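Local coordinates for protein pilin (Clostridioides difficile, PDB 6T8S) that forms, as the major type IV pilin PilA1, the repeating subunit from which the bacterium's pilus fibres are presumably assembled, at residues 78-84 with 132-138; 63-68 with 88-92; 97-101 with 122-126; 12-16 with 92-96. All blocks are in the same frame, centred on the assembly; numbering follows the deposited sequence.

Contact 1: residues 78-84 with 132-138; sequences KLVLQIG and VLYIVLI
The carbonyl oxygen Leu79 O is gripped by two backbone donors: Leu137 N at 2.8 Å and Ile138 N at 3.3 Å, both reaching it from the same face of its plane. One residue facing two is the signature of a classic beta bulge, and it shifts the register by one between Leu79 and Val80. Beyond the bulge the antiparallel ladder is regular, with Leu81 and Ile135, then Ile83 and Leu133, as hydrogen-bonded pairs.

The two faces differ in character. On one, Leu79 pushes CD2 between its two partners, 3.8 Å from both Leu137 CD1 and Ile138 CD1, while Ile83 CD1 meets Ile135 CD1 at 3.8 Å; helix 9-37 touches this side, Ala30 meeting Leu79 and Tyr23 meeting Ile135 and Leu137, while Val90 of strand 90-92 meets Ile83 and Leu133. On the other, Val80 CG1 and Gln82 OE1 sit at the edge of the Tyr134 ring, near its plane. Gln82 runs alongside that ring with its amide turned 65° from it. With CG anti to the backbone N (chi1 174°) and the chain extended, its CG lies 3.5 Å from Val132 CG1, and NE2 bonds almost straight to Gly84 O at 2.9 Å.

Backbone groups are largely spent between strands, here and with strand 70-75, so aliphatic side chains pack on the pilin's long helix, beside a polar tie from Val136 O to Tyr23 OH.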
loop_
_atom_site.group_PDB
_atom_site.type_symbol
_atom_site.label_atom_id
_atom_site.label_comp_id
_atom_site.label_asym_id
_atom_site.label_seq_id
_atom_site.Cartn_x
_atom_site.Cartn_y
_atom_site.Cartn_z
ATOM N N LYS A 78 -3.777 -6.100 11.665
ATOM C CA LYS A 78 -3.836 -4.946 10.725
ATOM C C LYS A 78 -4.124 -5.414 9.296
ATOM O O LYS A 78 -3.586 -6.459 8.884
ATOM C CB LYS A 78 -2.521 -4.168 10.787
ATOM C CG LYS A 78 -2.265 -3.484 12.125
ATOM C CD LYS A 78 -0.974 -2.716 12.143
ATOM C CE LYS A 78 -0.607 -2.165 13.507
ATOM N NZ LYS A 78 -0.487 -3.253 14.505
ATOM N N LEU A 79 -4.908 -4.629 8.555
ATOM C CA LEU A 79 -5.000 -4.716 7.075
ATOM C C LEU A 79 -3.910 -3.842 6.466
ATOM O O LEU A 79 -3.815 -2.658 6.842
ATOM C CB LEU A 79 -6.367 -4.250 6.571
ATOM C CG LEU A 79 -6.511 -4.281 5.051
ATOM C CD1 LEU A 79 -6.366 -5.700 4.526
ATOM C CD2 LEU A 79 -7.831 -3.681 4.606
ATOM N N VAL A 80 -3.151 -4.407 5.524
ATOM C CA VAL A 80 -1.966 -3.746 4.914
ATOM C C VAL A 80 -2.121 -3.783 3.393
ATOM O O VAL A 80 -2.454 -4.848 2.824
ATOM C CB VAL A 80 -0.664 -4.423 5.382
ATOM C CG1 VAL A 80 0.554 -3.890 4.647
ATOM C CG2 VAL A 80 -0.493 -4.288 6.889
ATOM N N LEU A 81 -1.877 -2.645 2.752
ATOM C CA LEU A 81 -1.758 -2.557 1.289
ATOM C C LEU A 81 -0.302 -2.887 0.940
ATOM O O LEU A 81 0.604 -2.135 1.336
ATOM C CB LEU A 81 -2.151 -1.151 0.823
ATOM C CG LEU A 81 -2.039 -0.915 -0.680
ATOM C CD1 LEU A 81 -3.019 -1.784 -1.452
ATOM C CD2 LEU A 81 -2.233 0.566 -1.007
ATOM N N GLN A 82 -0.097 -4.019 0.276
ATOM C CA GLN A 82 1.211 -4.405 -0.287
ATOM C C GLN A 82 1.322 -3.792 -1.677
ATOM O O GLN A 82 0.357 -3.881 -2.479
ATOM C CB GLN A 82 1.334 -5.934 -0.313
ATOM C CG GLN A 82 2.603 -6.424 -1.015
ATOM C CD GLN A 82 2.725 -7.932 -0.953
ATOM O OE1 GLN A 82 2.283 -8.555 0.008
ATOM N NE2 GLN A 82 3.312 -8.529 -1.982
ATOM N N ILE A 83 2.464 -3.174 -1.955
ATOM C CA ILE A 83 2.770 -2.566 -3.274
ATOM C C ILE A 83 4.024 -3.268 -3.801
ATOM O O ILE A 83 5.111 -2.997 -3.292
ATOM C CB ILE A 83 2.950 -1.044 -3.162
ATOM C CG1 ILE A 83 1.844 -0.400 -2.317
ATOM C CG2 ILE A 83 3.048 -0.423 -4.553
ATOM C CD1 ILE A 83 2.043 1.069 -2.073
ATOM N N GLY A 84 3.835 -4.138 -4.782
ATOM C CA GLY A 84 4.927 -4.909 -5.394
ATOM C C GLY A 84 4.781 -6.387 -5.130
ATOM O O GLY A 84 4.049 -6.790 -4.205
ATOM N N VAL A 132 9.431 -4.395 -2.447
ATOM C CA VAL A 132 8.011 -4.402 -2.014
ATOM C C VAL A 132 7.865 -3.432 -0.839
ATOM O O VAL A 132 8.732 -3.414 0.048
ATOM C CB VAL A 132 7.524 -5.819 -1.670
ATOM C CG1 VAL A 132 6.079 -5.792 -1.190
ATOM C CG2 VAL A 132 7.677 -6.757 -2.864
ATOM N N LEU A 133 6.793 -2.638 -0.860
ATOM C CA LEU A 133 6.463 -1.619 0.162
ATOM C C LEU A 133 5.105 -1.986 0.765
ATOM O O LEU A 133 4.296 -2.630 0.080
ATOM C CB LEU A 133 6.420 -0.232 -0.502
ATOM C CG LEU A 133 6.369 0.960 0.454
ATOM C CD1 LEU A 133 7.702 1.201 1.120
ATOM C CD2 LEU A 133 5.915 2.227 -0.263
ATOM N N TYR A 134 4.874 -1.575 2.008
ATOM C CA TYR A 134 3.672 -1.903 2.796
ATOM C C TYR A 134 3.099 -0.622 3.413
ATOM O O TYR A 134 3.862 0.139 4.018
ATOM C CB TYR A 134 4.049 -2.925 3.867
ATOM C CG TYR A 134 4.617 -4.200 3.308
ATOM C CD1 TYR A 134 3.791 -5.224 2.870
ATOM C CD2 TYR A 134 5.986 -4.358 3.169
ATOM C CE1 TYR A 134 4.316 -6.406 2.366
ATOM C CE2 TYR A 134 6.527 -5.524 2.651
ATOM C CZ TYR A 134 5.690 -6.553 2.260
ATOM O OH TYR A 134 6.223 -7.700 1.734
ATOM N N ILE A 135 1.789 -0.399 3.265
ATOM C CA ILE A 135 1.094 0.753 3.917
ATOM C C ILE A 135 -0.111 0.229 4.702
ATOM O O ILE A 135 -1.033 -0.350 4.105
ATOM C CB ILE A 135 0.689 1.866 2.928
ATOM C CG1 ILE A 135 1.816 2.236 1.957
ATOM C CG2 ILE A 135 0.225 3.082 3.722
ATOM C CD1 ILE A 135 1.455 3.321 0.957
ATOM N N VAL A 136 -0.113 0.460 6.011
ATOM C CA VAL A 136 -1.252 0.053 6.881
ATOM C C VAL A 136 -2.509 0.801 6.415
ATOM O O VAL A 136 -2.445 2.050 6.320
ATOM C CB VAL A 136 -0.959 0.340 8.359
ATOM C CG1 VAL A 136 -2.170 0.053 9.227
ATOM C CG2 VAL A 136 0.244 -0.459 8.841
ATOM N N LEU A 137 -3.594 0.072 6.149
ATOM C CA LEU A 137 -4.928 0.650 5.787
ATOM C C LEU A 137 -5.823 0.755 7.027
ATOM O O LEU A 137 -6.450 1.821 7.225
ATOM C CB LEU A 137 -5.614 -0.254 4.767
ATOM C CG LEU A 137 -5.046 -0.227 3.357
ATOM C CD1 LEU A 137 -5.679 -1.329 2.517
ATOM C CD2 LEU A 137 -5.284 1.126 2.710
ATOM N N ILE A 138 -5.903 -0.328 7.797
ATOM C CA ILE A 138 -6.815 -0.448 8.971
ATOM C C ILE A 138 -5.982 -0.949 10.146
ATOM O O ILE A 138 -5.436 -2.050 10.058
ATOM C CB ILE A 138 -8.031 -1.351 8.680
ATOM C CG1 ILE A 138 -8.788 -0.906 7.421
ATOM C CG2 ILE A 138 -8.937 -1.411 9.908
ATOM C CD1 ILE A 138 -9.977 -1.766 7.044
#

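Contact 2: residues 63-68 with 88-92; sequences KADIGG and EGVTL
Ile66 packs closely against the strand while Lys63 and Glu88 meet at the solvent side, so this contact has two unlike ends. At the tight end, Ile66 CD1 lies 3.7 Å from Val90 CG1, the two side chains running side by side in the same direction. The first torsion (chi1 60°) sets CG1 between the backbone N and the carbonyl carbon and turns that branch onto Val90, leaving CG2 to touch Leu92 CD2 at 4.0 Å. The carbonyl of Ile66, near the end of a type I turn from Ala64 to Gly67, takes the N-H of Thr91 nearly head-on, with Ile66 O and Thr91 N 2.8 Å apart. Gly67 O is buried here without a polar partner.

The solvent-facing end rests on polar groups instead. Glu88 OE2 forms a salt bridge with Lys63 NZ at 2.7 Å, met from above the carboxylate plane, and also accepts from Gly68 N at 2.9 Å on its anti side. The second bond ties the carboxylate to the loop backbone as well as to Lys63.

Helix 9-37 borders the loop through Lys15 and Val19, whereas strand 128-138 pairs with strand 90-92 and receives Val90 on Val128 and Leu133.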
loop_
_atom_site.group_PDB
_atom_site.type_symbol
_atom_site.label_atom_id
_atom_site.label_comp_id
_atom_site.label_asym_id
_atom_site.label_seq_id
_atom_site.Cartn_x
_atom_site.Cartn_y
_atom_site.Cartn_z
ATOM N N LYS A 63 -1.745 -1.310 -10.624
ATOM C CA LYS A 63 -0.306 -1.085 -10.340
ATOM C C LYS A 63 -0.127 0.329 -9.793
ATOM O O LYS A 63 -0.863 1.249 -10.231
ATOM C CB LYS A 63 0.551 -1.224 -11.598
ATOM C CG LYS A 63 0.652 -2.628 -12.175
ATOM C CD LYS A 63 1.417 -2.678 -13.493
ATOM C CE LYS A 63 2.855 -2.196 -13.398
ATOM N NZ LYS A 63 3.711 -3.142 -12.642
ATOM N N ALA A 64 0.833 0.490 -8.896
ATOM C CA ALA A 64 1.233 1.800 -8.344
ATOM C C ALA A 64 2.083 2.540 -9.381
ATOM O O ALA A 64 2.863 1.896 -10.097
ATOM C CB ALA A 64 1.961 1.595 -7.046
ATOM N N ASP A 65 1.976 3.869 -9.444
ATOM C CA ASP A 65 2.799 4.700 -10.364
ATOM C C ASP A 65 4.282 4.682 -9.953
ATOM O O ASP A 65 5.125 5.033 -10.794
ATOM C CB ASP A 65 2.241 6.118 -10.447
ATOM C CG ASP A 65 1.077 6.263 -11.412
ATOM O OD1 ASP A 65 0.637 5.245 -11.973
ATOM O OD2 ASP A 65 0.660 7.407 -11.640
ATOM N N ILE A 66 4.607 4.259 -8.728
ATOM C CA ILE A 66 6.015 4.127 -8.236
ATOM C C ILE A 66 6.553 2.721 -8.551
ATOM O O ILE A 66 7.721 2.455 -8.210
ATOM C CB ILE A 66 6.118 4.460 -6.735
ATOM C CG1 ILE A 66 5.244 3.534 -5.882
ATOM C CG2 ILE A 66 5.821 5.936 -6.495
ATOM C CD1 ILE A 66 5.326 3.776 -4.395
ATOM N N GLY A 67 5.753 1.878 -9.201
ATOM C CA GLY A 67 6.079 0.469 -9.512
ATOM C C GLY A 67 5.329 -0.489 -8.606
ATOM O O GLY A 67 5.073 -0.126 -7.438
ATOM N N GLY A 68 4.979 -1.678 -9.108
ATOM C CA GLY A 68 4.511 -2.791 -8.264
ATOM C C GLY A 68 3.006 -2.982 -8.297
ATOM O O GLY A 68 2.249 -1.981 -8.304
ATOM N N GLU A 88 8.221 -7.200 -9.439
ATOM C CA GLU A 88 8.590 -5.763 -9.446
ATOM C C GLU A 88 8.143 -5.128 -8.131
ATOM O O GLU A 88 7.008 -5.404 -7.717
ATOM C CB GLU A 88 7.939 -5.084 -10.651
ATOM C CG GLU A 88 8.057 -3.575 -10.648
ATOM C CD GLU A 88 7.321 -2.914 -11.805
ATOM O OE1 GLU A 88 7.901 -2.866 -12.901
ATOM O OE2 GLU A 88 6.152 -2.494 -11.620
ATOM N N GLY A 89 9.032 -4.364 -7.502
ATOM C CA GLY A 89 8.737 -3.583 -6.292
ATOM C C GLY A 89 8.583 -2.119 -6.642
ATOM O O GLY A 89 8.485 -1.791 -7.843
ATOM N N VAL A 90 8.601 -1.260 -5.630
ATOM C CA VAL A 90 8.511 0.215 -5.816
ATOM C C VAL A 90 9.919 0.779 -5.980
ATOM O O VAL A 90 10.898 0.151 -5.505
ATOM C CB VAL A 90 7.775 0.899 -4.654
ATOM C CG1 VAL A 90 6.453 0.220 -4.352
ATOM C CG2 VAL A 90 8.630 1.018 -3.409
ATOM N N THR A 91 10.007 1.956 -6.593
ATOM C CA THR A 91 11.230 2.781 -6.580
ATOM C C THR A 91 10.879 4.147 -5.977
ATOM O O THR A 91 9.909 4.766 -6.445
ATOM C CB THR A 91 11.852 2.838 -7.979
ATOM O OG1 THR A 91 12.209 1.497 -8.319
ATOM C CG2 THR A 91 13.077 3.723 -8.036
ATOM N N LEU A 92 11.647 4.569 -4.975
ATOM C CA LEU A 92 11.487 5.868 -4.273
ATOM C C LEU A 92 12.849 6.541 -4.122
ATOM O O LEU A 92 13.776 5.928 -3.543
ATOM C CB LEU A 92 10.839 5.647 -2.900
ATOM C CG LEU A 92 9.405 5.114 -2.922
ATOM C CD1 LEU A 92 8.959 4.693 -1.527
ATOM C CD2 LEU A 92 8.455 6.157 -3.501
#

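Contact 3: residues 97-101 with 122-126; sequences SAKLL and LTSNT
Ser97, near the start of helix 94-104, reaches the loop 122-126 with both atoms of its short side chain. Its CB comes first, 3.3 Å from Thr126 O and 3.5 Å from Thr123 O, so the methylene faces two carbonyls of the same turn. The tip, OG, then donates to Thr126 O at 2.7 Å, approaching 31° from the carbonyl plane, and also rests 3.7 Å from Leu122 CD1. A first torsion of -66° holds OG beside its own backbone N; its one proton serves mainly Thr126 O, Thr93 O being a weak second acceptor.

The surroundings are apolar. Both Leu122 methyls face the helix, and CD2 lies 4.2 Å from Leu100 CD2, the two side chains crossing at about a right angle. Leu101 crosses Leu122 at a slant, its CD1 4.1 Å from Leu122 CG. On the outer side, Ala98 CB is 4.2 Å from Ser124 CB.

The loop brings its own order: Thr123 and Thr126 close a type I turn, and Thr123 OG1 accepts from Asn125 N in an ST turn. One helix serine therefore engages a turn already shaped by its own hydrogen bonds, adding a polar link to leucine packing.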
loop_
_atom_site.group_PDB
_atom_site.type_symbol
_atom_site.label_atom_id
_atom_site.label_comp_id
_atom_site.label_asym_id
_atom_site.label_seq_id
_atom_site.Cartn_x
_atom_site.Cartn_y
_atom_site.Cartn_z
ATOM N N SER A 97 10.049 9.571 -0.765
ATOM C CA SER A 97 9.798 9.017 0.589
ATOM C C SER A 97 9.312 10.129 1.521
ATOM O O SER A 97 8.321 9.907 2.273
ATOM C CB SER A 97 11.032 8.326 1.128
ATOM O OG SER A 97 11.316 7.190 0.344
ATOM N N ALA A 98 9.985 11.280 1.480
ATOM C CA ALA A 98 9.678 12.464 2.309
ATOM C C ALA A 98 8.237 12.916 2.052
ATOM O O ALA A 98 7.500 13.175 3.033
ATOM C CB ALA A 98 10.674 13.562 2.028
ATOM N N LYS A 99 7.826 12.987 0.788
ATOM C CA LYS A 99 6.453 13.448 0.460
ATOM C C LYS A 99 5.434 12.427 0.974
ATOM O O LYS A 99 4.416 12.825 1.597
ATOM C CB LYS A 99 6.265 13.662 -1.044
ATOM C CG LYS A 99 4.817 13.939 -1.419
ATOM C CD LYS A 99 4.625 14.470 -2.808
ATOM C CE LYS A 99 3.165 14.703 -3.148
ATOM N NZ LYS A 99 2.513 15.676 -2.231
ATOM N N LEU A 100 5.662 11.145 0.690
ATOM C CA LEU A 100 4.723 10.070 1.087
ATOM C C LEU A 100 4.510 10.150 2.607
ATOM O O LEU A 100 3.344 10.142 3.068
ATOM C CB LEU A 100 5.301 8.735 0.597
ATOM C CG LEU A 100 4.362 7.541 0.593
ATOM C CD1 LEU A 100 3.227 7.726 -0.405
ATOM C CD2 LEU A 100 5.154 6.277 0.278
ATOM N N LEU A 101 5.592 10.292 3.377
ATOM C CA LEU A 101 5.515 10.346 4.861
ATOM C C LEU A 101 4.846 11.643 5.328
ATOM O O LEU A 101 4.062 11.587 6.283
ATOM C CB LEU A 101 6.921 10.196 5.445
ATOM C CG LEU A 101 7.431 8.762 5.480
ATOM C CD1 LEU A 101 8.942 8.730 5.657
ATOM C CD2 LEU A 101 6.738 7.986 6.592
ATOM N N LEU A 122 9.566 3.209 6.838
ATOM C CA LEU A 122 10.134 4.175 5.867
ATOM C C LEU A 122 10.489 5.452 6.634
ATOM O O LEU A 122 9.710 5.835 7.514
ATOM C CB LEU A 122 9.108 4.461 4.759
ATOM C CG LEU A 122 9.625 5.257 3.554
ATOM C CD1 LEU A 122 10.488 4.410 2.637
ATOM C CD2 LEU A 122 8.466 5.839 2.754
ATOM N N THR A 123 11.616 6.090 6.307
ATOM C CA THR A 123 11.992 7.425 6.829
ATOM C C THR A 123 12.060 8.430 5.677
ATOM O O THR A 123 12.108 8.017 4.492
ATOM C CB THR A 123 13.324 7.403 7.594
ATOM O OG1 THR A 123 14.387 7.471 6.642
ATOM C CG2 THR A 123 13.473 6.174 8.467
ATOM N N SER A 124 12.138 9.712 6.025
ATOM C CA SER A 124 12.202 10.824 5.048
ATOM C C SER A 124 13.541 10.794 4.290
ATOM O O SER A 124 13.639 11.470 3.267
ATOM C CB SER A 124 11.951 12.135 5.735
ATOM O OG SER A 124 12.957 12.377 6.691
ATOM N N ASN A 125 14.526 10.015 4.750
ATOM C CA ASN A 125 15.853 9.872 4.085
ATOM C C ASN A 125 15.999 8.506 3.399
ATOM O O ASN A 125 17.114 8.219 2.930
ATOM C CB ASN A 125 17.003 10.040 5.085
ATOM C CG ASN A 125 17.031 11.421 5.697
ATOM O OD1 ASN A 125 16.811 12.410 5.011
ATOM N ND2 ASN A 125 17.283 11.498 6.992
ATOM N N THR A 126 14.950 7.684 3.316
ATOM C CA THR A 126 15.047 6.314 2.738
ATOM C C THR A 126 14.937 6.354 1.205
ATOM O O THR A 126 14.019 7.005 0.693
ATOM C CB THR A 126 13.992 5.355 3.296
ATOM O OG1 THR A 126 14.068 5.378 4.718
ATOM C CG2 THR A 126 14.202 3.938 2.811
#

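Contact 4: residues 12-16 with 92-96; sequences NKAKV and LTEAQ
A first torsion of -74° and an extended chain carry the Gln96 amide back across the helix start to Asn12, whose own chi1 of -81° sets its amide beside its backbone N. The two amides lie stacked, their planes 19° apart, with Gln96 NE2 3.8 Å from Asn12 CG.

Both ends of the glutamine amide are used. NE2 donates to Asn12 O at 3.1 Å, the donor tilted from the carbonyl plane, while the helical bond from Val16 N arrives at the same oxygen from the opposite face. OE1 accepts from Thr93 N at 2.9 Å, in its carbonyl plane and on a lone pair. These bonds fix the rotation of the amide and distinguish its oxygen from its nitrogen.

Thr93 is the N-cap of helix 94-104: its OG1 accepts from Gln96 N at 3.1 Å, and the return bond from Thr93 N to Gln96 OE1 completes a capping box. A water links Thr93 OG1 to Asn12 ND2, lending the cap a further tie to the other helix. Deeper in, Val16 CG2 presses on Gln96 CB at 3.5 Å and meets Leu92 CD2 more loosely.

The contact thus joins the N-terminal part of the long helix 9-37 to the start of helix 94-104, with strand 90-92 leading directly into the cap and Leu92 continuing inward to Val128 and Leu133 of strand 128-138.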
loop_
_atom_site.group_PDB
_atom_site.type_symbol
_atom_site.label_atom_id
_atom_site.label_comp_id
_atom_site.label_asym_id
_atom_site.label_seq_id
_atom_site.Cartn_x
_atom_site.Cartn_y
_atom_site.Cartn_z
ATOM N N ASN A 12 8.087 12.860 -10.291
ATOM C CA ASN A 12 8.314 11.921 -9.156
ATOM C C ASN A 12 7.322 12.234 -8.028
ATOM O O ASN A 12 6.780 11.284 -7.444
ATOM C CB ASN A 12 9.772 11.923 -8.681
ATOM C CG ASN A 12 10.657 11.053 -9.553
ATOM O OD1 ASN A 12 10.179 10.443 -10.506
ATOM N ND2 ASN A 12 11.935 10.952 -9.222
ATOM N N LYS A 13 7.087 13.513 -7.744
ATOM C CA LYS A 13 6.124 13.963 -6.702
ATOM C C LYS A 13 4.709 13.527 -7.117
ATOM O O LYS A 13 3.950 13.086 -6.252
ATOM C CB LYS A 13 6.285 15.477 -6.489
ATOM C CG LYS A 13 5.095 16.193 -5.859
ATOM C CD LYS A 13 5.247 17.714 -5.781
ATOM C CE LYS A 13 3.942 18.438 -5.496
ATOM N NZ LYS A 13 3.814 19.676 -6.308
ATOM N N ALA A 14 4.348 13.618 -8.401
ATOM C CA ALA A 14 2.994 13.252 -8.878
ATOM C C ALA A 14 2.805 11.728 -8.810
ATOM O O ALA A 14 1.708 11.276 -8.464
ATOM C CB ALA A 14 2.765 13.801 -10.270
ATOM N N LYS A 15 3.853 10.931 -9.052
ATOM C CA LYS A 15 3.744 9.448 -8.905
ATOM C C LYS A 15 3.396 9.097 -7.451
ATOM O O LYS A 15 2.547 8.213 -7.222
ATOM C CB LYS A 15 5.055 8.784 -9.321
ATOM C CG LYS A 15 5.314 8.829 -10.813
ATOM C CD LYS A 15 6.614 8.186 -11.208
ATOM C CE LYS A 15 6.673 7.908 -12.692
ATOM N NZ LYS A 15 8.036 7.509 -13.093
ATOM N N VAL A 16 4.054 9.751 -6.499
ATOM C CA VAL A 16 3.751 9.587 -5.046
ATOM C C VAL A 16 2.291 9.991 -4.793
ATOM O O VAL A 16 1.576 9.244 -4.104
ATOM C CB VAL A 16 4.757 10.378 -4.188
ATOM C CG1 VAL A 16 4.258 10.629 -2.779
ATOM C CG2 VAL A 16 6.104 9.665 -4.167
ATOM N N LEU A 92 11.647 4.569 -4.975
ATOM C CA LEU A 92 11.487 5.868 -4.273
ATOM C C LEU A 92 12.849 6.541 -4.122
ATOM O O LEU A 92 13.776 5.928 -3.543
ATOM C CB LEU A 92 10.839 5.647 -2.900
ATOM C CG LEU A 92 9.405 5.114 -2.922
ATOM C CD1 LEU A 92 8.959 4.693 -1.527
ATOM C CD2 LEU A 92 8.455 6.157 -3.501
ATOM N N THR A 93 12.952 7.776 -4.597
ATOM C CA THR A 93 13.998 8.729 -4.160
ATOM C C THR A 93 13.721 9.148 -2.710
ATOM O O THR A 93 12.596 8.911 -2.211
ATOM C CB THR A 93 14.039 9.933 -5.102
ATOM O OG1 THR A 93 12.834 10.668 -4.868
ATOM C CG2 THR A 93 14.176 9.528 -6.554
ATOM N N GLU A 94 14.695 9.783 -2.057
ATOM C CA GLU A 94 14.517 10.359 -0.704
ATOM C C GLU A 94 13.388 11.396 -0.743
ATOM O O GLU A 94 12.544 11.388 0.178
ATOM C CB GLU A 94 15.820 10.988 -0.214
ATOM C CG GLU A 94 16.911 9.963 0.035
ATOM C CD GLU A 94 18.162 10.510 0.706
ATOM O OE1 GLU A 94 18.071 11.559 1.385
ATOM O OE2 GLU A 94 19.222 9.882 0.545
ATOM N N ALA A 95 13.343 12.232 -1.785
ATOM C CA ALA A 95 12.308 13.285 -1.929
ATOM C C ALA A 95 10.920 12.632 -2.039
ATOM O O ALA A 95 9.958 13.179 -1.450
ATOM C CB ALA A 95 12.607 14.178 -3.108
ATOM N N GLN A 96 10.801 11.496 -2.733
ATOM C CA GLN A 96 9.508 10.763 -2.847
ATOM C C GLN A 96 9.108 10.188 -1.481
ATOM O O GLN A 96 7.919 10.333 -1.082
ATOM C CB GLN A 96 9.589 9.664 -3.900
ATOM C CG GLN A 96 9.578 10.177 -5.336
ATOM C CD GLN A 96 9.689 9.040 -6.318
ATOM O OE1 GLN A 96 10.657 8.275 -6.306
ATOM N NE2 GLN A 96 8.694 8.908 -7.180
HETATM O O HOH W 1 12.506 12.794 -6.663
#

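In the fold
Contact 1 is the core of the set, a buried sheet pairing near the centre of the chain; the other three are partly buried and lie farther out. Contact 2 adjoins it through Ile83, which packs on Ala64 and Val90, and both reach the sheet of strand 128-138. Contacts 2 and 4 share Leu92, where strand 90-92 gives way to helix 94-104, and contacts 3 and 4 use that helix on different partners, a loop and the long N-terminal helix. Chemistry follows place: a backbone ladder with aliphatic packing inside, and towards the periphery a salt bridge, a serine hydroxyl and a stacked amide pair, each combined with apolar contacts.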